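Local coordinates for RNA-dependent RNA Polymerase (Bombyx mori cytoplasmic polyhedrosis virus, PDB 6TZ0), which synthesises RNA from an RNA template, transcribing the viral double-stranded genome conservatively and replicating it inside the virus core, at residues Thr343-Thr349 with Gln480-Gln486; Leu104-Gly110 with Lys197-Ile202; Thr70-Ile75 with Leu235-Lys239. All coordinates share one frame. Residues are numbered along the deposited sequence.

Contact 1: Thr343-Thr349 with Gln480-Gln486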
loop_
_atom_site.group_PDB
_atom_site.type_symbol
_atom_site.label_atom_id
_atom_site.label_comp_id
_atom_site.label_asym_id
_atom_site.label_seq_id
_atom_site.Cartn_x
_atom_site.Cartn_y
_atom_site.Cartn_z
ATOM N N THR A 343 -4.865 6.867 -20.920
ATOM C CA THR A 343 -5.853 7.193 -19.900
ATOM C C THR A 343 -5.798 6.195 -18.753
ATOM O O THR A 343 -5.408 5.038 -18.925
ATOM C CB THR A 343 -7.263 7.189 -20.486
ATOM O OG1 THR A 343 -7.601 5.863 -20.909
ATOM C CG2 THR A 343 -7.330 8.097 -21.674
ATOM N N PHE A 344 -6.198 6.650 -17.572
ATOM C CA PHE A 344 -6.300 5.731 -16.450
ATOM C C PHE A 344 -7.643 5.026 -16.521
ATOM O O PHE A 344 -8.682 5.656 -16.728
ATOM C CB PHE A 344 -6.145 6.445 -15.111
ATOM C CG PHE A 344 -4.743 6.921 -14.808
ATOM C CD1 PHE A 344 -3.686 6.709 -15.672
ATOM C CD2 PHE A 344 -4.475 7.511 -13.596
ATOM C CE1 PHE A 344 -2.412 7.147 -15.361
ATOM C CE2 PHE A 344 -3.207 7.947 -13.274
ATOM C CZ PHE A 344 -2.177 7.762 -14.155
ATOM N N LEU A 345 -7.618 3.714 -16.370
ATOM C CA LEU A 345 -8.780 2.870 -16.597
ATOM C C LEU A 345 -9.621 2.849 -15.326
ATOM O O LEU A 345 -9.135 2.439 -14.268
ATOM C CB LEU A 345 -8.319 1.464 -16.986
ATOM C CG LEU A 345 -7.850 1.132 -18.411
ATOM C CD1 LEU A 345 -6.566 1.816 -18.844
ATOM C CD2 LEU A 345 -7.635 -0.355 -18.503
ATOM N N ALA A 346 -10.871 3.300 -15.419
ATOM C CA ALA A 346 -11.692 3.451 -14.226
ATOM C C ALA A 346 -13.168 3.333 -14.551
ATOM O O ALA A 346 -13.649 3.971 -15.488
ATOM C CB ALA A 346 -11.463 4.802 -13.560
ATOM N N THR A 347 -13.872 2.548 -13.743
ATOM C CA THR A 347 -15.332 2.512 -13.709
ATOM C C THR A 347 -15.779 2.327 -12.267
ATOM O O THR A 347 -15.033 2.599 -11.322
ATOM C CB THR A 347 -15.922 1.414 -14.602
ATOM O OG1 THR A 347 -15.212 0.185 -14.407
ATOM C CG2 THR A 347 -15.964 1.842 -16.053
ATOM N N LEU A 348 -17.037 1.912 -12.105
ATOM C CA LEU A 348 -17.575 1.555 -10.800
ATOM C C LEU A 348 -16.816 0.372 -10.225
ATOM O O LEU A 348 -16.581 -0.622 -10.914
ATOM C CB LEU A 348 -19.058 1.194 -10.915
ATOM C CG LEU A 348 -20.094 2.228 -11.348
ATOM C CD1 LEU A 348 -21.438 1.546 -11.503
ATOM C CD2 LEU A 348 -20.187 3.380 -10.374
ATOM N N THR A 349 -16.450 0.472 -8.947
ATOM C CA THR A 349 -15.686 -0.587 -8.305
ATOM C C THR A 349 -16.505 -1.840 -8.034
ATOM O O THR A 349 -15.919 -2.901 -7.797
ATOM C CB THR A 349 -15.080 -0.066 -7.011
ATOM O OG1 THR A 349 -14.434 -1.138 -6.316
ATOM C CG2 THR A 349 -16.134 0.528 -6.165
ATOM N N GLN A 480 -6.502 3.933 -9.635
ATOM C CA GLN A 480 -6.304 4.029 -11.071
ATOM C C GLN A 480 -4.832 3.868 -11.399
ATOM O O GLN A 480 -3.968 4.369 -10.673
ATOM C CB GLN A 480 -6.765 5.367 -11.650
ATOM C CG GLN A 480 -8.218 5.495 -12.012
ATOM C CD GLN A 480 -9.122 5.629 -10.825
ATOM O OE1 GLN A 480 -10.028 4.831 -10.639
ATOM N NE2 GLN A 480 -8.886 6.649 -10.011
ATOM N N GLN A 481 -4.559 3.157 -12.488
ATOM C CA GLN A 481 -3.334 3.337 -13.249
ATOM C C GLN A 481 -3.601 2.877 -14.671
ATOM O O GLN A 481 -4.482 2.051 -14.916
ATOM C CB GLN A 481 -2.126 2.605 -12.648
ATOM C CG GLN A 481 -2.182 1.097 -12.599
ATOM C CD GLN A 481 -0.932 0.538 -11.946
ATOM O OE1 GLN A 481 -0.028 1.288 -11.587
ATOM N NE2 GLN A 481 -0.871 -0.773 -11.792
ATOM N N SER A 482 -2.850 3.448 -15.604
ATOM C CA SER A 482 -3.071 3.177 -17.013
ATOM C C SER A 482 -2.584 1.782 -17.373
ATOM O O SER A 482 -1.731 1.206 -16.691
ATOM C CB SER A 482 -2.366 4.223 -17.873
ATOM O OG SER A 482 -0.967 4.179 -17.686
ATOM N N ASP A 483 -3.182 1.234 -18.438
ATOM C CA ASP A 483 -2.841 -0.065 -19.026
ATOM C C ASP A 483 -3.045 -1.215 -18.031
ATOM O O ASP A 483 -2.376 -2.248 -18.105
ATOM C CB ASP A 483 -1.406 -0.051 -19.579
ATOM C CG ASP A 483 -1.175 -1.091 -20.650
ATOM O OD1 ASP A 483 -2.145 -1.773 -21.027
ATOM O OD2 ASP A 483 -0.019 -1.232 -21.097
ATOM N N ARG A 484 -3.988 -1.065 -17.101
ATOM C CA ARG A 484 -4.134 -2.017 -16.009
ATOM C C ARG A 484 -5.537 -1.865 -15.438
ATOM O O ARG A 484 -6.171 -0.819 -15.586
ATOM C CB ARG A 484 -3.048 -1.782 -14.943
ATOM C CG ARG A 484 -2.802 -2.894 -13.915
ATOM C CD ARG A 484 -3.498 -2.614 -12.593
ATOM N NE ARG A 484 -3.141 -3.581 -11.559
ATOM C CZ ARG A 484 -3.761 -4.740 -11.369
ATOM N NH1 ARG A 484 -4.779 -5.088 -12.142
ATOM N NH2 ARG A 484 -3.363 -5.552 -10.400
ATOM N N ARG A 485 -6.007 -2.911 -14.760
ATOM C CA ARG A 485 -7.334 -2.931 -14.156
ATOM C C ARG A 485 -7.402 -2.003 -12.937
ATOM O O ARG A 485 -6.472 -1.258 -12.625
ATOM C CB ARG A 485 -7.709 -4.356 -13.767
ATOM C CG ARG A 485 -7.884 -5.288 -14.945
ATOM C CD ARG A 485 -8.164 -6.705 -14.474
ATOM N NE ARG A 485 -7.023 -7.243 -13.741
ATOM C CZ ARG A 485 -7.005 -8.421 -13.127
ATOM N NH1 ARG A 485 -8.070 -9.212 -13.164
ATOM N NH2 ARG A 485 -5.912 -8.811 -12.485
ATOM N N GLN A 486 -8.533 -2.042 -12.231
ATOM C CA GLN A 486 -8.807 -0.981 -11.268
ATOM C C GLN A 486 -8.103 -1.197 -9.926
ATOM O O GLN A 486 -7.759 -0.210 -9.270
ATOM C CB GLN A 486 -10.316 -0.818 -11.084
ATOM C CG GLN A 486 -10.708 0.491 -10.414
ATOM C CD GLN A 486 -12.196 0.693 -10.307
ATOM O OE1 GLN A 486 -12.981 -0.171 -10.676
ATOM N NE2 GLN A 486 -12.595 1.851 -9.807
#
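Residues 480-486 belong to the connection between two adjacent antiparallel strands, 474-477 and 489-491, in the polymerase domain. This hairpin connection carries several arginines, including the UTP-binding Arg485, which is consistent with motif F of the RdRp fingers. Residues 343-348 form an extended loop that runs along it, and Leu348 is at the N-cap of helix 349-356. Leu345, Gln486 and Phe344 have the most surface buried here.

Leu345 lies against the turn of the hairpin connection. Its CD1 is 3.5 Å from Asp483 N, and its CD2 is 3.3 Å from Arg484 O. It also packs on Ile243 and Leu247 of helix 242-248, so it joins the hairpin connection to that helix. Asp483 adds a salt bridge to Arg254.

Gln486 extends its side chain to the start of helix 349-356. Its NE2 gives a weak hydrogen bond to Thr347 O at 3.0 Å, and the same amide is hydrogen-bonded to Glu478. Gln486 OE1 lies 3.6 Å from Thr349 CA.

Phe344 packs against the first residues of the other segment. Gln481 CA sits over one face of its ring in a CH-pi contact, 4.2 Å from the centroid. Phe344 CB is 3.7 Å from Gln480 CB, and Phe344 CD1 is 3.6 Å from Ser482 CB. Just before it, Thr343 O accepts a CA-H...O contact from Ser482 CA at 3.5 Å.

Contact 2: Leu104-Gly110 with Lys197-Ile202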
loop_
_atom_site.group_PDB
_atom_site.type_symbol
_atom_site.label_atom_id
_atom_site.label_comp_id
_atom_site.label_asym_id
_atom_site.label_seq_id
_atom_site.Cartn_x
_atom_site.Cartn_y
_atom_site.Cartn_z
ATOM N N LEU A 104 -17.490 0.688 -19.407
ATOM C CA LEU A 104 -18.551 1.435 -20.073
ATOM C C LEU A 104 -18.765 0.896 -21.482
ATOM O O LEU A 104 -17.887 1.017 -22.342
ATOM C CB LEU A 104 -18.197 2.921 -20.082
ATOM C CG LEU A 104 -19.176 4.045 -20.438
ATOM C CD1 LEU A 104 -19.144 4.357 -21.897
ATOM C CD2 LEU A 104 -20.589 3.661 -20.051
ATOM N N VAL A 105 -19.926 0.292 -21.708
ATOM C CA VAL A 105 -20.336 -0.160 -23.034
ATOM C C VAL A 105 -20.700 1.064 -23.868
ATOM O O VAL A 105 -21.116 2.094 -23.334
ATOM C CB VAL A 105 -21.510 -1.154 -22.889
ATOM C CG1 VAL A 105 -21.939 -1.770 -24.209
ATOM C CG2 VAL A 105 -21.139 -2.246 -21.930
ATOM N N THR A 106 -20.491 0.984 -25.180
ATOM C CA THR A 106 -20.815 2.086 -26.078
ATOM C C THR A 106 -22.304 2.071 -26.417
ATOM O O THR A 106 -22.826 1.060 -26.896
ATOM C CB THR A 106 -19.971 1.990 -27.344
ATOM O OG1 THR A 106 -18.587 2.001 -26.986
ATOM C CG2 THR A 106 -20.243 3.162 -28.253
ATOM N N PHE A 107 -22.980 3.191 -26.164
ATOM C CA PHE A 107 -24.382 3.372 -26.523
ATOM C C PHE A 107 -24.640 4.862 -26.717
ATOM O O PHE A 107 -23.751 5.693 -26.526
ATOM C CB PHE A 107 -25.317 2.740 -25.478
ATOM C CG PHE A 107 -25.084 3.216 -24.068
ATOM C CD1 PHE A 107 -25.745 4.319 -23.570
ATOM C CD2 PHE A 107 -24.221 2.535 -23.235
ATOM C CE1 PHE A 107 -25.529 4.745 -22.281
ATOM C CE2 PHE A 107 -23.998 2.962 -21.946
ATOM C CZ PHE A 107 -24.653 4.069 -21.472
ATOM N N ARG A 108 -25.863 5.197 -27.116
ATOM C CA ARG A 108 -26.237 6.589 -27.330
ATOM C C ARG A 108 -26.479 7.275 -25.992
ATOM O O ARG A 108 -27.131 6.719 -25.108
ATOM C CB ARG A 108 -27.479 6.673 -28.215
ATOM C CG ARG A 108 -27.905 8.087 -28.568
ATOM C CD ARG A 108 -29.081 8.100 -29.519
ATOM N NE ARG A 108 -30.268 7.493 -28.931
ATOM C CZ ARG A 108 -31.149 8.140 -28.177
ATOM N NH1 ARG A 108 -30.993 9.428 -27.917
ATOM N NH2 ARG A 108 -32.192 7.493 -27.687
ATOM N N ALA A 109 -25.949 8.493 -25.851
ATOM C CA ALA A 109 -25.846 9.141 -24.544
ATOM C C ALA A 109 -27.203 9.528 -23.965
ATOM O O ALA A 109 -27.334 9.663 -22.743
ATOM C CB ALA A 109 -24.952 10.373 -24.647
ATOM N N GLY A 110 -28.213 9.716 -24.804
ATOM C CA GLY A 110 -29.546 9.988 -24.319
ATOM C C GLY A 110 -30.412 8.768 -24.125
ATOM O O GLY A 110 -31.562 8.895 -23.703
ATOM N N LYS A 197 -27.339 14.800 -27.380
ATOM C CA LYS A 197 -27.682 13.499 -26.822
ATOM C C LYS A 197 -27.526 12.370 -27.827
ATOM O O LYS A 197 -27.589 11.200 -27.438
ATOM C CB LYS A 197 -29.116 13.509 -26.298
ATOM C CG LYS A 197 -29.393 14.542 -25.226
ATOM C CD LYS A 197 -28.629 14.250 -23.958
ATOM C CE LYS A 197 -29.089 15.156 -22.827
ATOM N NZ LYS A 197 -28.710 16.577 -23.047
ATOM N N SER A 198 -27.319 12.687 -29.104
ATOM C CA SER A 198 -27.234 11.646 -30.122
ATOM C C SER A 198 -25.830 11.058 -30.211
ATOM O O SER A 198 -25.598 10.112 -30.970
ATOM C CB SER A 198 -27.667 12.212 -31.471
ATOM O OG SER A 198 -26.792 13.246 -31.878
ATOM N N VAL A 199 -24.886 11.596 -29.438
ATOM C CA VAL A 199 -23.501 11.168 -29.551
ATOM C C VAL A 199 -23.284 9.928 -28.677
ATOM O O VAL A 199 -24.106 9.600 -27.813
ATOM C CB VAL A 199 -22.574 12.334 -29.160
ATOM C CG1 VAL A 199 -22.446 12.474 -27.649
ATOM C CG2 VAL A 199 -21.232 12.249 -29.854
ATOM N N ALA A 200 -22.184 9.217 -28.925
ATOM C CA ALA A 200 -21.906 7.970 -28.224
ATOM C C ALA A 200 -21.486 8.213 -26.781
ATOM O O ALA A 200 -21.157 9.329 -26.382
ATOM C CB ALA A 200 -20.814 7.182 -28.942
ATOM N N SER A 201 -21.492 7.133 -25.998
ATOM C CA SER A 201 -21.230 7.248 -24.568
ATOM C C SER A 201 -19.738 7.280 -24.268
ATOM O O SER A 201 -19.293 8.015 -23.381
ATOM C CB SER A 201 -21.895 6.091 -23.835
ATOM O OG SER A 201 -21.354 4.862 -24.275
ATOM N N ILE A 202 -18.945 6.492 -25.002
ATOM C CA ILE A 202 -17.498 6.433 -24.792
ATOM C C ILE A 202 -16.774 7.563 -25.506
ATOM O O ILE A 202 -15.546 7.682 -25.407
ATOM C CB ILE A 202 -17.049 5.023 -25.229
ATOM C CG1 ILE A 202 -15.689 4.636 -24.634
ATOM C CG2 ILE A 202 -17.017 4.941 -26.743
ATOM C CD1 ILE A 202 -15.648 4.635 -23.129
#
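Two loops of the N-terminal domain meet here in a short antiparallel pairing. Arg108 and Ala200 form a single non-hydrogen-bonded bridge. Beside it, Ala109 N donates to Val199 O at 2.9 Å, and Ser201 N makes a weak bond to Phe107 O at 2.7 Å. Gly110 N bonds weakly to Lys197 O at 3.1 Å.

The Ser201 hydroxyl does double duty. Ser201 OG donates to Val105 O at 2.9 Å and accepts from Phe107 N at 3.0 Å. Ser201 CB lies over the face of the Phe107 ring in a CH-pi contact. Several other polar groups have partners outside the two segments: Thr106 OG1 with Ala238 O, Arg108 in a salt bridge to Glu80, and the backbone Ser201 O with Gln137. Leu104 CD1 adds an apolar contact to Ile202 CD1 at 3.7 Å.

The paired loops touch helix 121-134, where Met133 meets Phe107 and Ser201, and strand 191-194, where Phe194 touches Ala109 and Val199.

Contact 3: Thr70-Ile75 with Leu235-Lys239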
loop_
_atom_site.group_PDB
_atom_site.type_symbol
_atom_site.label_atom_id
_atom_site.label_comp_id
_atom_site.label_asym_id
_atom_site.label_seq_id
_atom_site.Cartn_x
_atom_site.Cartn_y
_atom_site.Cartn_z
ATOM N N THR A 70 -10.951 5.073 -41.373
ATOM C CA THR A 70 -12.150 4.249 -41.295
ATOM C C THR A 70 -12.770 4.402 -39.915
ATOM O O THR A 70 -12.083 4.229 -38.903
ATOM C CB THR A 70 -11.823 2.776 -41.563
ATOM O OG1 THR A 70 -11.251 2.643 -42.869
ATOM C CG2 THR A 70 -13.077 1.924 -41.479
ATOM N N ILE A 71 -14.054 4.731 -39.870
ATOM C CA ILE A 71 -14.801 4.873 -38.630
ATOM C C ILE A 71 -16.034 3.971 -38.722
ATOM O O ILE A 71 -16.802 4.103 -39.676
ATOM C CB ILE A 71 -15.213 6.322 -38.347
ATOM C CG1 ILE A 71 -13.966 7.181 -38.157
ATOM C CG2 ILE A 71 -16.072 6.413 -37.110
ATOM C CD1 ILE A 71 -14.244 8.631 -38.051
ATOM N N PRO A 72 -16.249 3.065 -37.781
ATOM C CA PRO A 72 -17.365 2.120 -37.892
ATOM C C PRO A 72 -18.707 2.779 -37.602
ATOM O O PRO A 72 -18.793 3.886 -37.071
ATOM C CB PRO A 72 -17.032 1.061 -36.839
ATOM C CG PRO A 72 -16.219 1.789 -35.834
ATOM C CD PRO A 72 -15.415 2.793 -36.597
ATOM N N ASN A 73 -19.769 2.055 -37.963
ATOM C CA ASN A 73 -21.118 2.599 -37.858
ATOM C C ASN A 73 -21.586 2.661 -36.412
ATOM O O ASN A 73 -22.441 3.485 -36.074
ATOM C CB ASN A 73 -22.081 1.755 -38.692
ATOM C CG ASN A 73 -23.367 2.484 -39.024
ATOM O OD1 ASN A 73 -23.527 3.666 -38.724
ATOM N ND2 ASN A 73 -24.301 1.773 -39.638
ATOM N N GLU A 74 -21.023 1.821 -35.540
ATOM C CA GLU A 74 -21.425 1.787 -34.137
ATOM C C GLU A 74 -20.979 3.021 -33.361
ATOM O O GLU A 74 -21.490 3.262 -32.264
ATOM C CB GLU A 74 -20.863 0.539 -33.461
ATOM C CG GLU A 74 -21.446 -0.778 -33.938
ATOM C CD GLU A 74 -20.742 -1.339 -35.160
ATOM O OE1 GLU A 74 -19.761 -0.724 -35.625
ATOM O OE2 GLU A 74 -21.166 -2.402 -35.653
ATOM N N ILE A 75 -20.042 3.797 -33.889
ATOM C CA ILE A 75 -19.599 5.019 -33.232
ATOM C C ILE A 75 -20.435 6.214 -33.668
ATOM O O ILE A 75 -20.874 7.014 -32.839
ATOM C CB ILE A 75 -18.097 5.240 -33.505
ATOM C CG1 ILE A 75 -17.287 4.061 -32.966
ATOM C CG2 ILE A 75 -17.608 6.532 -32.878
ATOM C CD1 ILE A 75 -17.408 3.876 -31.477
ATOM N N LEU A 235 -10.811 2.726 -32.486
ATOM C CA LEU A 235 -12.242 2.725 -32.786
ATOM C C LEU A 235 -12.787 1.311 -32.979
ATOM O O LEU A 235 -13.941 1.036 -32.613
ATOM C CB LEU A 235 -12.504 3.594 -34.010
ATOM C CG LEU A 235 -12.181 5.064 -33.741
ATOM C CD1 LEU A 235 -12.245 5.880 -35.002
ATOM C CD2 LEU A 235 -13.107 5.632 -32.684
ATOM N N HIS A 236 -11.967 0.397 -33.513
ATOM C CA HIS A 236 -12.373 -1.003 -33.586
ATOM C C HIS A 236 -12.553 -1.613 -32.205
ATOM O O HIS A 236 -13.455 -2.427 -31.989
ATOM C CB HIS A 236 -11.355 -1.821 -34.371
ATOM C CG HIS A 236 -11.644 -3.287 -34.354
ATOM N ND1 HIS A 236 -12.647 -3.856 -35.107
ATOM C CD2 HIS A 236 -11.094 -4.295 -33.637
ATOM C CE1 HIS A 236 -12.687 -5.154 -34.874
ATOM N NE2 HIS A 236 -11.753 -5.447 -33.988
ATOM N N CYS A 237 -11.687 -1.253 -31.260
ATOM C CA CYS A 237 -11.860 -1.762 -29.905
ATOM C C CYS A 237 -13.061 -1.126 -29.224
ATOM O O CYS A 237 -13.698 -1.756 -28.375
ATOM C CB CYS A 237 -10.595 -1.532 -29.085
ATOM S SG CYS A 237 -9.177 -2.475 -29.661
ATOM N N ALA A 238 -13.395 0.104 -29.597
ATOM C CA ALA A 238 -14.565 0.781 -29.051
ATOM C C ALA A 238 -15.868 0.396 -29.733
ATOM O O ALA A 238 -16.913 0.925 -29.347
ATOM C CB ALA A 238 -14.393 2.286 -29.159
ATOM N N LYS A 239 -15.815 -0.472 -30.748
ATOM C CA LYS A 239 -17.020 -0.917 -31.451
ATOM C C LYS A 239 -18.039 -1.582 -30.521
ATOM O O LYS A 239 -19.249 -1.410 -30.699
ATOM C CB LYS A 239 -16.613 -1.865 -32.577
ATOM C CG LYS A 239 -17.717 -2.289 -33.496
ATOM C CD LYS A 239 -17.184 -3.216 -34.568
ATOM C CE LYS A 239 -16.353 -2.442 -35.568
ATOM N NZ LYS A 239 -15.920 -3.290 -36.707
#
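The chain passes from a loop into the short helix 73-76 and rests on the C-terminal end of helix 224-237. No hydrogen bond crosses between the two segments, and the contact is largely apolar. Thr70 makes only a slight approach, with Thr70 O 4.2 Å from Leu235 CD1. Its backbone N is held by Asn232 earlier in helix 224-237. Ile71 follows, placing CG1 3.8 Å from Leu235 CD1. Pro72, at the N-cap position, points toward the other segment. Its CD is 4.0 Å from Leu235 CB, and its CB is 3.8 Å from Lys239 CE. Pro72 thus touches both ends of residues 235-239. Glu74 also points toward the other segment. Its OE1 lies 3.3 Å from Lys239 CG, against the aliphatic part of that side chain. Ile75 is buried and points the same way. Ile75 CD1 is 4.1 Å from Ala238 CB and 3.7 Å from Ala238 O, and Ile75 CG1 is 4.5 Å from Leu235 CD2. Leu235 is the common partner of Ile71, Pro72 and Ile75.

Two further helices pack on this junction of the N-terminal domain. Helix 166-175 meets Ile71, Ile75 and Leu235 through Leu173, Leu174 and Tyr170, while Phe206 of helix 206-218 packs on Leu235 and Ala238.

Contacts 2 and 3 are neighbours in the N-terminal domain, with centres 13 Å apart. Along the chain, contact 2 is nested within the loop that contact 3 closes. They are joined by a probable hydrogen bond, Thr106 OG1 to Ala238 O at 3.1 Å. Contact 1 comes later in the chain. It touches contact 2 where Thr347 CG2 packs 3.9 Å from Leu104 N, but stays about 11 Å from contact 3 at the nearest atoms. Contact 1 borders the catalytic site: the Arg484 side chain is about 7 Å from that of the magnesium-binding Asp680. In contact 2, the Lys197 side chain is about 6 Å from that of the ATP-binding Asn195, which lies two residues earlier in the chain.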